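PDB 1W2W: 5-methylthioribose-1-phosphate isomerase from Saccharomyces cerevisiae, which catalyses the interconversion of methylthioribose-1-phosphate and methylthioribulose-1-phosphate, a step of the methionine salvage pathway. Local coordinates for residues D147-G158 with T188-V197. Numbering follows the deposited sequence.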
loop_
_atom_site.group_PDB
_atom_site.type_symbol
_atom_site.label_atom_id
_atom_site.label_comp_id
_atom_site.label_asym_id
_atom_site.label_seq_id
_atom_site.Cartn_x
_atom_site.Cartn_y
_atom_site.Cartn_z
ATOM N N ASP A 147 20.109 15.482 19.346
ATOM C CA ASP A 147 19.359 14.789 18.297
ATOM C C ASP A 147 19.711 15.359 16.922
ATOM O O ASP A 147 20.023 14.614 16.001
ATOM C CB ASP A 147 17.854 14.851 18.559
ATOM C CG ASP A 147 17.062 14.052 17.556
ATOM O OD1 ASP A 147 16.932 12.832 17.770
ATOM O OD2 ASP A 147 16.547 14.561 16.538
ATOM N N LEU A 148 19.688 16.685 16.800
ATOM C CA LEU A 148 19.990 17.351 15.534
ATOM C C LEU A 148 21.444 17.136 15.115
ATOM O O LEU A 148 21.724 16.814 13.958
ATOM C CB LEU A 148 19.697 18.852 15.652
ATOM C CG LEU A 148 20.064 19.728 14.455
ATOM C CD1 LEU A 148 19.253 19.293 13.224
ATOM C CD2 LEU A 148 19.754 21.172 14.809
ATOM N N ALA A 149 22.373 17.317 16.049
ATOM C CA ALA A 149 23.783 17.163 15.720
ATOM C C ALA A 149 24.075 15.715 15.322
ATOM O O ALA A 149 24.852 15.467 14.395
ATOM C CB ALA A 149 24.661 17.553 16.896
ATOM N N ASN A 150 23.458 14.773 16.032
ATOM C CA ASN A 150 23.700 13.363 15.759
ATOM C C ASN A 150 23.022 12.951 14.449
ATOM O O ASN A 150 23.523 12.084 13.737
ATOM C CB ASN A 150 23.233 12.478 16.928
ATOM C CG ASN A 150 24.130 12.594 18.151
ATOM O OD1 ASN A 150 25.285 13.001 18.041
ATOM N ND2 ASN A 150 23.599 12.240 19.323
ATOM N N ASN A 151 21.882 13.557 14.125
ATOM C CA ASN A 151 21.260 13.278 12.836
ATOM C C ASN A 151 22.194 13.690 11.706
ATOM O O ASN A 151 22.357 12.975 10.709
ATOM C CB ASN A 151 19.943 14.036 12.699
ATOM C CG ASN A 151 18.857 13.449 13.582
ATOM O OD1 ASN A 151 18.982 12.323 14.081
ATOM N ND2 ASN A 151 17.781 14.203 13.772
HETATM N N MSE A 152 22.815 14.851 11.852
HETATM C CA MSE A 152 23.767 15.264 10.820
HETATM C C MSE A 152 24.978 14.345 10.761
HETATM O O MSE A 152 25.420 13.955 9.676
HETATM C CB MSE A 152 24.153 16.723 11.018
HETATM C CG MSE A 152 22.925 17.593 10.852
HETATM SE SE MSE A 152 23.350 19.497 10.966
HETATM C CE MSE A 152 24.172 19.592 12.697
ATOM N N LYS A 153 25.517 13.986 11.920
ATOM C CA LYS A 153 26.628 13.038 11.977
ATOM C C LYS A 153 26.301 11.699 11.310
ATOM O O LYS A 153 27.074 11.222 10.477
ATOM C CB LYS A 153 27.058 12.771 13.422
ATOM C CG LYS A 153 28.056 13.769 13.995
ATOM C CD LYS A 153 28.352 13.466 15.467
ATOM C CE LYS A 153 29.191 12.196 15.610
ATOM N NZ LYS A 153 30.474 12.404 16.355
HETATM N N MSE A 154 25.176 11.093 11.678
HETATM C CA MSE A 154 24.821 9.782 11.132
HETATM C C MSE A 154 24.493 9.885 9.645
HETATM O O MSE A 154 24.745 8.960 8.859
HETATM C CB MSE A 154 23.681 9.122 11.929
HETATM C CG MSE A 154 22.261 9.510 11.580
HETATM SE SE MSE A 154 21.107 8.489 12.800
HETATM C CE MSE A 154 21.174 9.647 14.416
ATOM N N GLY A 155 23.918 11.015 9.257
ATOM C CA GLY A 155 23.622 11.242 7.853
ATOM C C GLY A 155 24.915 11.200 7.061
ATOM O O GLY A 155 25.020 10.499 6.057
ATOM N N ASP A 156 25.910 11.960 7.518
ATOM C CA ASP A 156 27.213 11.968 6.853
ATOM C C ASP A 156 27.934 10.618 6.937
ATOM O O ASP A 156 28.556 10.181 5.967
ATOM C CB ASP A 156 28.102 13.055 7.457
ATOM C CG ASP A 156 27.645 14.450 7.101
ATOM O OD1 ASP A 156 26.744 14.611 6.235
ATOM O OD2 ASP A 156 28.150 15.456 7.646
ATOM N N ASN A 157 27.844 9.943 8.079
ATOM C CA ASN A 157 28.416 8.599 8.198
ATOM C C ASN A 157 27.841 7.624 7.181
ATOM O O ASN A 157 28.573 6.878 6.528
ATOM C CB ASN A 157 28.172 8.012 9.586
ATOM C CG ASN A 157 29.021 8.657 10.662
ATOM O OD1 ASN A 157 30.014 9.346 10.384
ATOM N ND2 ASN A 157 28.628 8.430 11.914
ATOM N N GLY A 158 26.516 7.630 7.064
ATOM C CA GLY A 158 25.843 6.749 6.132
ATOM C C GLY A 158 26.139 7.100 4.683
ATOM O O GLY A 158 26.364 6.206 3.877
ATOM N N THR A 188 11.764 14.052 13.901
ATOM C CA THR A 188 12.947 14.262 14.746
ATOM C C THR A 188 13.052 15.741 15.125
ATOM O O THR A 188 12.116 16.507 14.925
ATOM C CB THR A 188 14.265 13.822 14.043
ATOM O OG1 THR A 188 14.581 14.699 12.943
ATOM C CG2 THR A 188 14.181 12.419 13.444
ATOM N N SER A 189 14.200 16.155 15.656
ATOM C CA SER A 189 14.414 17.566 15.941
ATOM C C SER A 189 14.777 18.306 14.651
ATOM O O SER A 189 14.904 19.543 14.655
ATOM C CB SER A 189 15.538 17.739 16.978
ATOM O OG SER A 189 16.776 17.323 16.414
ATOM N N GLY A 190 14.955 17.570 13.553
ATOM C CA GLY A 190 15.396 18.174 12.306
ATOM C C GLY A 190 16.470 17.359 11.604
ATOM O O GLY A 190 17.242 16.661 12.254
ATOM N N TYR A 191 16.502 17.456 10.280
ATOM C CA TYR A 191 17.454 16.734 9.425
ATOM C C TYR A 191 17.157 15.228 9.240
ATOM O O TYR A 191 16.998 14.746 8.113
ATOM C CB TYR A 191 18.904 16.965 9.852
ATOM C CG TYR A 191 19.879 16.664 8.739
ATOM C CD1 TYR A 191 20.086 17.586 7.720
ATOM C CD2 TYR A 191 20.571 15.460 8.695
ATOM C CE1 TYR A 191 20.967 17.329 6.696
ATOM C CE2 TYR A 191 21.455 15.188 7.672
ATOM C CZ TYR A 191 21.643 16.128 6.670
ATOM O OH TYR A 191 22.512 15.906 5.632
ATOM N N GLY A 192 17.056 14.488 10.342
ATOM C CA GLY A 192 16.475 13.156 10.274
ATOM C C GLY A 192 17.520 12.051 10.288
ATOM O O GLY A 192 18.730 12.309 10.318
ATOM N N THR A 193 17.032 10.815 10.247
ATOM C CA THR A 193 17.891 9.646 10.356
ATOM C C THR A 193 18.074 9.051 8.966
ATOM O O THR A 193 18.993 9.457 8.269
ATOM C CB THR A 193 17.351 8.640 11.377
ATOM O OG1 THR A 193 16.008 8.250 11.033
ATOM C CG2 THR A 193 17.227 9.313 12.737
ATOM N N ALA A 194 17.221 8.131 8.530
ATOM C CA ALA A 194 17.380 7.633 7.159
ATOM C C ALA A 194 17.278 8.786 6.147
ATOM O O ALA A 194 18.052 8.846 5.196
ATOM C CB ALA A 194 16.381 6.510 6.839
ATOM N N LEU A 195 16.333 9.703 6.339
ATOM C CA LEU A 195 16.232 10.843 5.425
ATOM C C LEU A 195 17.442 11.769 5.572
ATOM O O LEU A 195 17.801 12.459 4.622
ATOM C CB LEU A 195 14.918 11.622 5.575
ATOM C CG LEU A 195 14.550 12.480 4.353
ATOM C CD1 LEU A 195 14.218 11.594 3.151
ATOM C CD2 LEU A 195 13.367 13.386 4.678
ATOM N N GLY A 196 18.068 11.759 6.746
ATOM C CA GLY A 196 19.331 12.462 6.955
ATOM C C GLY A 196 20.428 11.966 6.027
ATOM O O GLY A 196 21.157 12.746 5.412
ATOM N N VAL A 197 20.548 10.651 5.928
ATOM C CA VAL A 197 21.531 10.044 5.037
ATOM C C VAL A 197 21.239 10.445 3.604
ATOM O O VAL A 197 22.145 10.757 2.835
ATOM C CB VAL A 197 21.514 8.505 5.139
ATOM C CG1 VAL A 197 22.431 7.888 4.062
ATOM C CG2 VAL A 197 21.966 8.079 6.537
#
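Asp-147 meets Ser-189 through a single carboxylate oxygen used twice, an example of helix side chains holding main-chain groups and one hydroxyl of an irregular loop. OD2 accepts from Ser-189 OG at 2.8 Å through its anti lone pair, and from Ser-189 N at 3.0 Å, a donor lying above the carboxylate plane. Were Asp-147 an alanine, Ser-189 OG and N would probably lose this shared acceptor, and Asn-151 ND2 its weak mate.

Asn-151, one turn on along helix 129-168, can be followed outward. Its CB rests 3.2 Å from Gly-192 O, a buried oxygen with no hydrogen-bond partner, and CG still faces that atom; OD1 faces Thr-193 CG2. With CG anti to the carbonyl carbon (chi1 -72°), ND2 reaches Gly-190 O at 2.9 Å, in the plane of its own amide though tilted from that of the carbonyl. Gly-190 N in turn donates to Thr-188 OG1, an ST turn.

Farther along, CG of selenomethionine Met-152 makes an off-centre CH-pi contact with the Tyr-191 ring, 4.0 Å from its centroid, with SE a distant Met-aromatic partner. Tyr-191 OH hydrogen-bonds to Ser-200 OG. Beyond, Gly-155 CA comes within 3.7 Å of Gly-196 C.

In this N-terminal part of an eIF-2B-family isomerase, carboxylate and amide thus probably help set the loop's path into helix 194-210, where Thr-193 lies about 9 Å, between side chains, from Cys-181, the predicted transition-state stabilizer.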